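Local structure of pirin family protein (Acinetobacter baumannii, 6D0P) at residues H196-P201 / F238-E243; G213-N218 / E244-L249; G22-N27 / A48-S53. The protein probably acts as a metal-dependent quercetin 2,3-dioxygenase, a pirin-family protein built from two cupin domains. One frame throughout, in Å; residues are numbered along the deposited sequence. Where two conformers were deposited one is given.

Interaction 1. Residues H196-P201 / F238-E243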
ATOM      1  N   HIS A 196      14.078  17.916   2.213  1.00 26.45           N
ATOM      2  CA  HIS A 196      14.586  16.902   1.297  1.00 27.05           C
ATOM      3  C   HIS A 196      14.007  17.075  -0.107  1.00 25.85           C
ATOM      4  O   HIS A 196      12.823  17.334  -0.262  1.00 25.09           O
ATOM      5  CB  HIS A 196      14.219  15.517   1.819  1.00 27.36           C
ATOM      6  CG  HIS A 196      14.488  15.387   3.272  1.00 31.79           C
ATOM      7  ND1 HIS A 196      15.741  15.055   3.760  1.00 32.14           N
ATOM      8  CD2 HIS A 196      13.686  15.586   4.346  1.00 33.99           C
ATOM      9  CE1 HIS A 196      15.702  15.046   5.076  1.00 33.68           C
ATOM     10  NE2 HIS A 196      14.434  15.343   5.464  1.00 33.96           N
ATOM     11  N   THR A 197      14.863  16.900  -1.108  1.00 25.01           N
ATOM     12  CA  THR A 197      14.448  16.938  -2.503  1.00 24.73           C
ATOM     13  C   THR A 197      14.434  15.499  -3.026  1.00 24.10           C
ATOM     14  O   THR A 197      15.406  14.744  -2.866  1.00 23.19           O
ATOM     15  CB  THR A 197      15.360  17.848  -3.334  1.00 27.12           C
ATOM     16  OG1 THR A 197      15.147  19.169  -2.851  1.00 26.53           O
ATOM     17  CG2 THR A 197      15.070  17.810  -4.821  1.00 26.65           C
ATOM     18  N   LEU A 198      13.319  15.107  -3.613  0.50 22.70           N
ATOM     19  CA  LEU A 198      13.215  13.777  -4.177  0.50 22.43           C
ATOM     20  C   LEU A 198      13.108  13.904  -5.697  0.50 22.59           C
ATOM     21  O   LEU A 198      12.536  14.879  -6.226  0.50 20.93           O
ATOM     22  CB  LEU A 198      11.994  13.051  -3.603  0.50 23.77           C
ATOM     23  CG  LEU A 198      12.041  12.765  -2.103  0.50 24.65           C
ATOM     24  CD1 LEU A 198      11.722  14.018  -1.306  0.50 25.08           C
ATOM     25  CD2 LEU A 198      11.077  11.650  -1.740  0.50 24.20           C
ATOM     26  N   TYR A 199      13.693  12.928  -6.375  1.00 21.49           N
ATOM     27  CA  TYR A 199      13.657  12.845  -7.824  1.00 22.89           C
ATOM     28  C   TYR A 199      12.871  11.603  -8.212  1.00 22.64           C
ATOM     29  O   TYR A 199      13.110  10.501  -7.674  1.00 21.78           O
ATOM     30  CB  TYR A 199      15.059  12.796  -8.423  1.00 26.51           C
ATOM     31  CG  TYR A 199      15.862  14.019  -8.093  1.00 29.64           C
ATOM     32  CD1 TYR A 199      15.696  15.200  -8.794  1.00 31.85           C
ATOM     33  CD2 TYR A 199      16.757  14.004  -7.037  1.00 34.27           C
ATOM     34  CE1 TYR A 199      16.424  16.336  -8.467  1.00 34.08           C
ATOM     35  CE2 TYR A 199      17.495  15.125  -6.704  1.00 37.40           C
ATOM     36  CZ  TYR A 199      17.323  16.296  -7.417  1.00 35.26           C
ATOM     37  OH  TYR A 199      18.067  17.385  -7.070  1.00 41.81           O
ATOM     38  N   VAL A 200      11.942  11.823  -9.140  0.50 21.27           N
ATOM     39  CA  VAL A 200      10.995  10.840  -9.640  0.50 21.07           C
ATOM     40  C   VAL A 200      11.124  10.781 -11.162  0.50 22.55           C
ATOM     41  O   VAL A 200      11.482  11.772 -11.778  0.50 22.89           O
ATOM     42  CB  VAL A 200       9.567  11.244  -9.222  0.50 19.56           C
ATOM     43  CG1 VAL A 200       8.483  10.421  -9.910  0.50 19.89           C
ATOM     44  CG2 VAL A 200       9.410  11.199  -7.715  0.50 18.53           C
ATOM     45  N   PRO A 201      10.864   9.614 -11.766  1.00 23.77           N
ATOM     46  CA  PRO A 201      10.899   9.575 -13.214  1.00 24.80           C
ATOM     47  C   PRO A 201       9.854  10.465 -13.904  1.00 24.28           C
ATOM     48  O   PRO A 201       8.691  10.551 -13.486  1.00 22.60           O
ATOM     49  CB  PRO A 201      10.663   8.103 -13.568  1.00 25.86           C
ATOM     50  CG  PRO A 201      11.109   7.357 -12.364  1.00 25.52           C
ATOM     51  CD  PRO A 201      10.710   8.251 -11.220  1.00 25.02           C
ATOM     52  N   PHE A 238      10.509  17.181  -6.570  1.00 21.47           N
ATOM     53  CA  PHE A 238       9.723  17.900  -5.602  1.00 19.96           C
ATOM     54  C   PHE A 238      10.469  17.856  -4.273  1.00 20.02           C
ATOM     55  O   PHE A 238      11.386  17.032  -4.092  1.00 20.28           O
ATOM     56  CB  PHE A 238       8.306  17.333  -5.489  1.00 20.04           C
ATOM     57  CG  PHE A 238       8.205  15.930  -4.953  1.00 19.69           C
ATOM     58  CD1 PHE A 238       8.370  14.841  -5.790  1.00 19.29           C
ATOM     59  CD2 PHE A 238       7.929  15.702  -3.609  1.00 19.26           C
ATOM     60  CE1 PHE A 238       8.286  13.545  -5.298  1.00 18.71           C
ATOM     61  CE2 PHE A 238       7.815  14.408  -3.123  1.00 19.64           C
ATOM     62  CZ  PHE A 238       7.992  13.328  -3.967  1.00 18.17           C
ATOM     63  N   SER A 239      10.057  18.713  -3.366  1.00 19.10           N
ATOM     64  CA  SER A 239      10.700  18.805  -2.059  1.00 19.44           C
ATOM     65  C   SER A 239       9.678  18.583  -0.943  1.00 18.47           C
ATOM     66  O   SER A 239       8.476  18.902  -1.080  1.00 17.78           O
ATOM     67  CB  SER A 239      11.411  20.128  -1.881  1.00 21.00           C
ATOM     68  OG  SER A 239      10.494  21.214  -1.750  1.00 22.04           O
ATOM     69  N   LEU A 240      10.178  18.056   0.159  1.00 17.52           N
ATOM     70  CA  LEU A 240       9.401  17.860   1.363  1.00 19.27           C
ATOM     71  C   LEU A 240      10.180  18.485   2.527  1.00 19.67           C
ATOM     72  O   LEU A 240      11.388  18.247   2.687  1.00 21.31           O
ATOM     73  CB  LEU A 240       9.179  16.368   1.618  1.00 18.31           C
ATOM     74  CG  LEU A 240       8.321  15.593   0.623  1.00 18.41           C
ATOM     75  CD1 LEU A 240       8.216  14.143   1.060  1.00 19.85           C
ATOM     76  CD2 LEU A 240       6.929  16.190   0.502  1.00 18.49           C
ATOM     77  N   ASN A 241       9.492  19.263   3.333  1.00 20.04           N
ATOM     78  CA  ASN A 241      10.104  19.949   4.475  1.00 21.06           C
ATOM     79  C   ASN A 241       9.218  19.683   5.684  1.00 20.12           C
ATOM     80  O   ASN A 241       8.091  20.165   5.722  1.00 19.84           O
ATOM     81  CB  ASN A 241      10.243  21.448   4.193  1.00 24.65           C
ATOM     82  CG  ASN A 241      11.243  22.146   5.094  1.00 29.25           C
ATOM     83  OD1 ASN A 241      11.746  21.560   6.053  1.00 32.23           O
ATOM     84  ND2 ASN A 241      11.553  23.395   4.774  1.00 30.47           N
ATOM     85  N   ALA A 242       9.695  18.898   6.645  1.00 19.81           N
ATOM     86  CA  ALA A 242       8.859  18.513   7.794  1.00 20.20           C
ATOM     87  C   ALA A 242       8.710  19.640   8.835  1.00 21.51           C
ATOM     88  O   ALA A 242       9.688  20.192   9.323  1.00 22.25           O
ATOM     89  CB  ALA A 242       9.431  17.274   8.428  1.00 20.48           C
ATOM     90  N   GLU A 243       7.468  19.889   9.249  1.00 22.44           N
ATOM     91  CA  GLU A 243       7.146  20.865  10.304  1.00 25.91           C
ATOM     92  C   GLU A 243       6.989  20.122  11.645  1.00 26.30           C
ATOM     93  O   GLU A 243       7.007  20.727  12.727  1.00 24.06           O
ATOM     94  CB  GLU A 243       5.880  21.635   9.941  1.00 29.84           C
ATOM     95  CG  GLU A 243       6.000  22.423   8.647  1.00 35.11           C
ATOM     96  CD  GLU A 243       6.647  23.791   8.790  1.00 39.53           C
ATOM     97  OE1 GLU A 243       7.416  23.982   9.756  1.00 49.16           O
ATOM     98  OE2 GLU A 243       6.392  24.663   7.933  1.00 44.37           O
TER

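Interaction 2. Residues G213-N218 / E244-L249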
ATOM      1  N   GLY A 213       1.735  13.461  10.979  1.00 17.76           N
ATOM      2  CA  GLY A 213       2.679  14.567  11.013  1.00 18.57           C
ATOM      3  C   GLY A 213       2.224  15.736  10.168  1.00 19.18           C
ATOM      4  O   GLY A 213       1.012  15.971   9.995  1.00 18.12           O
ATOM      5  N   ALA A 214       3.209  16.457   9.626  1.00 18.58           N
ATOM      6  CA  ALA A 214       2.953  17.686   8.868  1.00 18.79           C
ATOM      7  C   ALA A 214       4.190  18.019   8.043  1.00 18.53           C
ATOM      8  O   ALA A 214       5.289  18.185   8.613  1.00 19.14           O
ATOM      9  CB  ALA A 214       2.650  18.818   9.809  1.00 20.55           C
ATOM     10  N   VAL A 215       4.014  18.107   6.725  0.50 17.41           N
ATOM     11  CA  VAL A 215       5.123  18.356   5.823  0.50 17.15           C
ATOM     12  C   VAL A 215       4.673  19.295   4.694  0.50 17.02           C
ATOM     13  O   VAL A 215       3.531  19.196   4.195  0.50 16.58           O
ATOM     14  CB  VAL A 215       5.668  17.024   5.282  0.50 16.99           C
ATOM     15  CG1 VAL A 215       4.558  16.159   4.706  0.50 16.42           C
ATOM     16  CG2 VAL A 215       6.780  17.227   4.268  0.50 16.88           C
ATOM     17  N   VAL A 216       5.585  20.194   4.298  1.00 16.91           N
ATOM     18  CA  VAL A 216       5.334  21.186   3.271  1.00 17.56           C
ATOM     19  C   VAL A 216       5.944  20.671   1.968  1.00 17.72           C
ATOM     20  O   VAL A 216       7.127  20.317   1.934  1.00 16.23           O
ATOM     21  CB  VAL A 216       5.919  22.560   3.652  1.00 18.66           C
ATOM     22  CG1 VAL A 216       5.720  23.581   2.541  1.00 20.06           C
ATOM     23  CG2 VAL A 216       5.337  23.076   4.956  1.00 19.53           C
ATOM     24  N   VAL A 217       5.128  20.635   0.911  1.00 17.92           N
ATOM     25  CA  VAL A 217       5.569  20.217  -0.412  1.00 19.39           C
ATOM     26  C   VAL A 217       5.913  21.468  -1.245  1.00 20.77           C
ATOM     27  O   VAL A 217       5.108  22.411  -1.341  1.00 19.71           O
ATOM     28  CB  VAL A 217       4.478  19.392  -1.123  1.00 20.53           C
ATOM     29  CG1 VAL A 217       4.940  18.892  -2.480  1.00 21.52           C
ATOM     30  CG2 VAL A 217       3.971  18.252  -0.265  1.00 20.04           C
ATOM     31  N   ASN A 218       7.084  21.452  -1.871  1.00 21.32           N
ATOM     32  CA  ASN A 218       7.551  22.531  -2.758  1.00 23.25           C
ATOM     33  C   ASN A 218       7.436  23.908  -2.088  1.00 25.80           C
ATOM     34  O   ASN A 218       7.054  24.873  -2.746  1.00 27.01           O
ATOM     35  CB  ASN A 218       6.810  22.508  -4.096  1.00 23.82           C
ATOM     36  CG  ASN A 218       7.120  21.263  -4.893  1.00 24.01           C
ATOM     37  OD1 ASN A 218       8.140  20.630  -4.659  1.00 22.34           O
ATOM     38  ND2 ASN A 218       6.254  20.905  -5.831  1.00 25.06           N
ATOM     39  N   GLU A 244       6.817  18.806  11.529  1.00 24.44           N
ATOM     40  CA  GLU A 244       6.667  17.873  12.653  0.50 24.90           C
ATOM     41  C   GLU A 244       7.249  16.522  12.220  1.00 23.65           C
ATOM     42  O   GLU A 244       7.336  16.261  11.029  1.00 22.30           O
ATOM     43  CB  GLU A 244       5.195  17.584  12.983  0.50 25.72           C
ATOM     44  CG  GLU A 244       4.359  18.776  13.421  0.50 27.59           C
ATOM     45  CD  GLU A 244       2.887  18.419  13.547  0.50 30.77           C
ATOM     46  OE1 GLU A 244       2.581  17.200  13.606  0.50 31.90           O
ATOM     47  OE2 GLU A 244       2.043  19.347  13.574  0.50 34.91           O
ATOM     48  N   ASP A 245       7.606  15.651  13.155  1.00 22.18           N
ATOM     49  CA  ASP A 245       8.048  14.297  12.765  1.00 22.33           C
ATOM     50  C   ASP A 245       6.925  13.684  11.918  1.00 20.99           C
ATOM     51  O   ASP A 245       5.755  13.684  12.362  1.00 18.89           O
ATOM     52  CB  ASP A 245       8.291  13.401  13.981  1.00 24.45           C
ATOM     53  CG  ASP A 245       9.579  13.700  14.730  1.00 28.54           C
ATOM     54  OD1 ASP A 245      10.282  14.667  14.358  1.00 26.61           O
ATOM     55  OD2 ASP A 245       9.867  12.953  15.677  1.00 33.38           O
ATOM     56  N   THR A 246       7.254  13.188  10.725  1.00 19.68           N
ATOM     57  CA  THR A 246       6.232  12.758   9.775  1.00 19.89           C
ATOM     58  C   THR A 246       6.497  11.338   9.257  1.00 18.72           C
ATOM     59  O   THR A 246       7.601  11.044   8.830  1.00 20.21           O
ATOM     60  CB  THR A 246       6.203  13.746   8.596  1.00 20.64           C
ATOM     61  OG1 THR A 246       5.882  15.056   9.077  1.00 19.96           O
ATOM     62  CG2 THR A 246       5.244  13.338   7.506  1.00 20.96           C
ATOM     63  N   LYS A 247       5.477  10.484   9.293  1.00 17.38           N
ATOM     64  CA  LYS A 247       5.505   9.189   8.678  1.00 18.30           C
ATOM     65  C   LYS A 247       4.864   9.343   7.292  1.00 16.52           C
ATOM     66  O   LYS A 247       3.718   9.852   7.185  1.00 14.45           O
ATOM     67  CB  LYS A 247       4.707   8.124   9.445  1.00 21.51           C
ATOM     68  CG  LYS A 247       5.096   7.862  10.893  1.00 27.51           C
ATOM     69  CD  LYS A 247       3.972   7.104  11.625  1.00 30.39           C
ATOM     70  CE  LYS A 247       4.065   7.065  13.139  1.00 36.02           C
ATOM     71  NZ  LYS A 247       2.858   6.419  13.734  1.00 34.06           N
ATOM     72  N   PHE A 248       5.588   8.940   6.259  1.00 15.20           N
ATOM     73  CA  PHE A 248       5.110   9.160   4.886  1.00 16.13           C
ATOM     74  C   PHE A 248       5.319   7.931   3.995  1.00 14.83           C
ATOM     75  O   PHE A 248       6.031   6.975   4.334  1.00 13.97           O
ATOM     76  CB  PHE A 248       5.886  10.323   4.239  1.00 17.45           C
ATOM     77  CG  PHE A 248       7.325   9.994   3.932  1.00 20.73           C
ATOM     78  CD1 PHE A 248       7.690   9.397   2.729  1.00 22.54           C
ATOM     79  CD2 PHE A 248       8.323  10.256   4.849  1.00 21.07           C
ATOM     80  CE1 PHE A 248       9.003   9.029   2.477  1.00 23.31           C
ATOM     81  CE2 PHE A 248       9.645   9.923   4.580  1.00 23.19           C
ATOM     82  CZ  PHE A 248       9.990   9.302   3.400  1.00 23.47           C
ATOM     83  N   LEU A 249       4.628   7.978   2.866  1.00 14.56           N
ATOM     84  CA  LEU A 249       4.899   7.105   1.743  1.00 15.32           C
ATOM     85  C   LEU A 249       4.976   7.968   0.495  1.00 15.33           C
ATOM     86  O   LEU A 249       4.291   9.022   0.388  1.00 16.53           O
ATOM     87  CB  LEU A 249       3.835   6.031   1.522  1.00 17.39           C
ATOM     88  CG  LEU A 249       3.784   4.965   2.595  1.00 21.01           C
ATOM     89  CD1 LEU A 249       2.618   5.226   3.501  1.00 22.73           C
ATOM     90  CD2 LEU A 249       3.683   3.585   1.977  1.00 23.13           C
TER

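Interaction 3. Residues G22-N27 / A48-S53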
ATOM      1  N   GLY A  22     -10.701  -6.634  12.789  1.00 16.67           N
ATOM      2  CA  GLY A  22      -9.294  -6.437  13.163  1.00 16.87           C
ATOM      3  C   GLY A  22      -8.602  -5.283  12.432  1.00 16.73           C
ATOM      4  O   GLY A  22      -7.441  -4.988  12.753  1.00 16.49           O
ATOM      5  N   PHE A  23      -9.245  -4.637  11.449  1.00 15.75           N
ATOM      6  CA  PHE A  23      -8.552  -3.569  10.704  1.00 15.76           C
ATOM      7  C   PHE A  23      -9.384  -2.281  10.695  1.00 15.52           C
ATOM      8  O   PHE A  23     -10.217  -2.114   9.839  1.00 15.24           O
ATOM      9  CB  PHE A  23      -8.239  -4.019   9.274  1.00 16.89           C
ATOM     10  CG  PHE A  23      -7.420  -5.282   9.201  1.00 18.77           C
ATOM     11  CD1 PHE A  23      -6.043  -5.249   9.310  1.00 22.05           C
ATOM     12  CD2 PHE A  23      -8.031  -6.508   9.032  1.00 19.88           C
ATOM     13  CE1 PHE A  23      -5.296  -6.420   9.251  1.00 23.31           C
ATOM     14  CE2 PHE A  23      -7.287  -7.677   8.979  1.00 21.84           C
ATOM     15  CZ  PHE A  23      -5.921  -7.633   9.104  1.00 22.40           C
ATOM     16  N   PRO A  24      -9.135  -1.380  11.649  1.00 14.60           N
ATOM     17  CA  PRO A  24      -9.803  -0.087  11.719  1.00 14.78           C
ATOM     18  C   PRO A  24      -9.011   0.864  10.826  1.00 14.66           C
ATOM     19  O   PRO A  24      -7.953   1.322  11.241  1.00 15.17           O
ATOM     20  CB  PRO A  24      -9.747   0.289  13.194  1.00 15.14           C
ATOM     21  CG  PRO A  24      -8.487  -0.347  13.700  1.00 15.23           C
ATOM     22  CD  PRO A  24      -8.242  -1.561  12.810  1.00 15.10           C
ATOM     23  N   VAL A  25      -9.519   1.126   9.626  1.00 14.10           N
ATOM     24  CA  VAL A  25      -8.739   1.840   8.625  1.00 14.23           C
ATOM     25  C   VAL A  25      -9.403   3.149   8.177  1.00 14.18           C
ATOM     26  O   VAL A  25     -10.615   3.336   8.235  1.00 14.65           O
ATOM     27  CB  VAL A  25      -8.506   0.942   7.397  1.00 14.84           C
ATOM     28  CG1 VAL A  25      -7.666  -0.282   7.733  1.00 15.53           C
ATOM     29  CG2 VAL A  25      -9.820   0.520   6.752  1.00 15.83           C
ATOM     30  N   TYR A  26      -8.542   4.017   7.653  1.00 13.85           N
ATOM     31  CA  TYR A  26      -8.913   5.246   6.985  1.00 13.72           C
ATOM     32  C   TYR A  26      -8.517   5.034   5.526  1.00 13.36           C
ATOM     33  O   TYR A  26      -7.316   4.806   5.235  1.00 12.98           O
ATOM     34  CB  TYR A  26      -8.156   6.448   7.557  1.00 14.56           C
ATOM     35  CG  TYR A  26      -8.432   6.705   9.014  1.00 16.00           C
ATOM     36  CD1 TYR A  26      -7.763   6.006  10.012  1.00 17.21           C
ATOM     37  CD2 TYR A  26      -9.434   7.576   9.394  1.00 17.28           C
ATOM     38  CE1 TYR A  26      -8.047   6.213  11.357  1.00 17.40           C
ATOM     39  CE2 TYR A  26      -9.742   7.783  10.728  1.00 18.27           C
ATOM     40  CZ  TYR A  26      -9.029   7.128  11.711  1.00 18.75           C
ATOM     41  OH  TYR A  26      -9.353   7.357  13.015  1.00 19.79           O
ATOM     42  N   ASN A  27      -9.499   4.992   4.653  1.00 13.90           N
ATOM     43  CA  ASN A  27      -9.231   4.855   3.240  1.00 14.41           C
ATOM     44  C   ASN A  27      -8.662   6.187   2.767  1.00 14.67           C
ATOM     45  O   ASN A  27      -9.368   7.185   2.848  1.00 15.13           O
ATOM     46  CB  ASN A  27     -10.481   4.528   2.424  1.00 15.37           C
ATOM     47  CG  ASN A  27     -10.151   4.460   0.952  1.00 17.25           C
ATOM     48  OD1 ASN A  27     -10.514   5.351   0.192  1.00 19.21           O
ATOM     49  ND2 ASN A  27      -9.356   3.480   0.574  1.00 17.30           N
ATOM     50  N   ALA A  48      -4.436   3.441  11.337  1.00 14.49           N
ATOM     51  CA  ALA A  48      -3.716   4.276  12.280  1.00 15.82           C
ATOM     52  C   ALA A  48      -3.646   3.542  13.625  1.00 16.31           C
ATOM     53  O   ALA A  48      -4.481   2.673  13.879  1.00 16.36           O
ATOM     54  CB  ALA A  48      -4.404   5.606  12.405  1.00 16.75           C
ATOM     55  N   PRO A  49      -2.675   3.879  14.473  1.00 17.01           N
ATOM     56  CA  PRO A  49      -2.464   3.165  15.761  1.00 17.42           C
ATOM     57  C   PRO A  49      -3.772   2.976  16.538  1.00 17.37           C
ATOM     58  O   PRO A  49      -4.473   3.953  16.830  1.00 16.98           O
ATOM     59  CB  PRO A  49      -1.451   4.021  16.525  1.00 18.22           C
ATOM     60  CG  PRO A  49      -0.645   4.655  15.416  1.00 18.76           C
ATOM     61  CD  PRO A  49      -1.651   4.933  14.319  1.00 18.11           C
ATOM     62  N   TYR A  50      -4.085   1.721  16.820  1.00 16.51           N
ATOM     63  CA  TYR A  50      -5.318   1.356  17.507  1.00 17.62           C
ATOM     64  C   TYR A  50      -5.001   0.267  18.531  1.00 16.32           C
ATOM     65  O   TYR A  50      -4.349  -0.729  18.220  1.00 15.77           O
ATOM     66  CB  TYR A  50      -6.360   0.874  16.489  1.00 17.57           C
ATOM     67  CG  TYR A  50      -7.725   0.610  17.062  1.00 18.79           C
ATOM     68  CD1 TYR A  50      -8.015  -0.571  17.726  1.00 20.55           C
ATOM     69  CD2 TYR A  50      -8.741   1.546  16.930  1.00 22.11           C
ATOM     70  CE1 TYR A  50      -9.279  -0.816  18.247  1.00 22.29           C
ATOM     71  CE2 TYR A  50     -10.010   1.309  17.440  1.00 22.76           C
ATOM     72  CZ  TYR A  50     -10.276   0.126  18.094  1.00 22.39           C
ATOM     73  OH  TYR A  50     -11.527  -0.103  18.575  1.00 27.66           O
ATOM     74  N   ASN A  51      -5.481   0.449  19.749  1.00 17.09           N
ATOM     75  CA  ASN A  51      -5.165  -0.479  20.815  1.00 18.21           C
ATOM     76  C   ASN A  51      -6.083  -1.713  20.809  1.00 17.97           C
ATOM     77  O   ASN A  51      -7.301  -1.594  20.915  1.00 19.06           O
ATOM     78  CB  ASN A  51      -5.293   0.177  22.188  1.00 18.74           C
ATOM     79  CG  ASN A  51      -4.846  -0.779  23.272  1.00 21.09           C
ATOM     80  OD1 ASN A  51      -3.741  -1.293  23.205  1.00 20.75           O
ATOM     81  ND2 ASN A  51      -5.710  -1.056  24.237  1.00 22.26           N
ATOM     82  N   PHE A  52      -5.470  -2.888  20.750  1.00 16.67           N
ATOM     83  CA  PHE A  52      -6.199  -4.129  20.908  1.00 17.20           C
ATOM     84  C   PHE A  52      -5.707  -4.818  22.181  1.00 17.63           C
ATOM     85  O   PHE A  52      -4.535  -5.143  22.280  1.00 17.90           O
ATOM     86  CB  PHE A  52      -5.991  -5.070  19.728  1.00 16.80           C
ATOM     87  CG  PHE A  52      -6.704  -4.635  18.483  1.00 16.57           C
ATOM     88  CD1 PHE A  52      -8.051  -4.920  18.317  1.00 17.06           C
ATOM     89  CD2 PHE A  52      -6.044  -3.920  17.497  1.00 16.94           C
ATOM     90  CE1 PHE A  52      -8.724  -4.502  17.182  1.00 16.85           C
ATOM     91  CE2 PHE A  52      -6.723  -3.505  16.358  1.00 16.51           C
ATOM     92  CZ  PHE A  52      -8.058  -3.808  16.205  1.00 16.00           C
ATOM     93  N   SER A  53      -6.592  -5.010  23.150  1.00 17.81           N
ATOM     94  CA  SER A  53      -6.214  -5.716  24.339  1.00 18.26           C
ATOM     95  C   SER A  53      -6.103  -7.214  23.995  1.00 19.60           C
ATOM     96  O   SER A  53      -6.584  -7.663  22.915  1.00 18.64           O
ATOM     97  CB  SER A  53      -7.208  -5.469  25.443  1.00 18.80           C
ATOM     98  OG  SER A  53      -8.487  -5.939  25.059  1.00 18.81           O
TER
HETATM   99  O   HOH W   1      -7.149   3.049  13.131  1.00 15.86           O

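Interaction 1. Residues H196-P201 / F238-E243
F238 and L198 face each other as a hydrogen-bonded antiparallel pair at the edge of a small sheet in the C-terminal cupin domain. The evidence is in the backbone: L198 N donates to F238 O at 2.8 Å and F238 N to L198 O at 3.1 Å. H196 and L240 repeat the pattern, whereas T197 and S239 between them form a non-hydrogen-bonded pair on the other face; between the strands, S239 CA also makes a CA-H...O contact of 3.1 Å with H196 O.

The F238 side chain leaves the sheet at CB on the face shared with H196, L198 and L240. Its chi1 of 65° sets CG between the backbone N and the carbonyl carbon, and the ring then leans back toward 196-201. CD1 passes 4.2 Å from L198 O. Further out, CE1 meets V200 CG2 at the ring edge, close to the ring plane. CZ, the tip, comes 4.0 Å from L198 CB, which sits over one ring face, offset toward the rim, in a CH-pi contact 22° off the normal. T206 and V208 of strand 205-210 also touch this ring, so it packs between the two sheets of the cupin sandwich. The H196 side chain lies about 4 Å from a bound magnesium ion and touches L156. In the conformer described, L198 CD1 lies 4.2 Å from L240 CG, while CD2 is the methyl nearer the ring.

Interaction 2. Residues G213-N218 / E244-L249
T246 OG1 is held from two directions: it accepts the N-H of A214 at 3.1 Å and donates to E244 O, two residues back in the chain, at 2.7 Å. The A214 bond is fairly straight, 152° at the hydrogen. The one to E244 O arrives from above the carbonyl plane, 41° out of it. A chi1 of -61° turns OG1 anti to the carbonyl carbon, into position for both partners, and sends CG2 the other way, where it meets V215 CG1, in the conformer described, at 4.0 Å with the two side chains crossing at about a right angle.

Between the backbones, A214 O already accepts the N-H of E243, and E244 N adds only a weak bond of 3.4 Å. This is the corner at which the chain leaves strand 237-242 of one sheet and enters strand 245-253 of the other, the kind of crossing that links the two sheets of a cupin beta-sandwich. G213 marks a matching corner on the partner segment, at backbone angles where a CB would jam against the preceding carbonyl O, D245 O and T246 OG1; its CA makes a CA-H...O contact of 3.5 Å with D245 O.

Beside the corner the E244 side chain, in the conformer described, extends beyond CG over A214, with CD 3.8 Å from A214 CB. Its OE2 has a long, weak ion pair with R222. D245 OD1 accepts the N-H of K192, and K247 NZ forms salt bridges with E212 and with E124 of the N-terminal cupin domain.

Interaction 3. Residues G22-N27 / A48-S53
The Y50 ring carries P24 over one face: P24 CG is 4.0 Å from the ring centroid, 28° off the normal, and nearest to Y50 CG, a CH-pi contact placed toward the CB end of the ring. Y50 CD1 in turn lies over one face of the F52 ring, offset toward its rim. The F52 edge is turned to the same proline, with P24 CD 4.1 Å from F52 CZ, and the two side chains approach tip to tip. A chi1 of -174° at Y50 puts CG anti to the backbone N, in reach of P24 CG. Farther along, the Y26 ring slants against A48, CE1 to CB 3.8 Å.

The axes of strands 23-27 and 48-52 run antiparallel at 157° but come no nearer than 7.8 Å, too wide for direct backbone pairing, and a water takes its place. It donates to P24 O at 2.7 Å and to A48 O at 2.8 Å. The regular pairing of the same two strands is met at Y26, whose backbone bonds to Y46.

W18 meets the Y50 ring edge-to-face, and K226 of the C-terminal domain forms a cation-pi contact with Y26. H112 meets F52 edge-to-face while its NE2 bonds G22 O, tying both to the strand of H108 and E110. Strands 23-30 and 41-52 are sheet neighbours in the wall of the metal-binding N-terminal cupin barrel.

Along the chain interaction 3 closes before the other two open, and it lies in the N-terminal, metal-binding cupin domain. Interactions 1 and 2 belong to the C-terminal cupin domain, their segments alternating in sequence and their centres about 10 Å apart. Strands 195-199, 237-242 and 214-217 lie side by side in one sheet; from strand 237-242 the chain turns the corner described in interaction 2 into the facing sheet. Interaction 3 is centred about 29 Å from interaction 1 but 21 Å from interaction 2, which it touches where K247 NZ packs on P49 CG. Interaction 2 therefore sits closer to the interface through which the two cupin domains pack together.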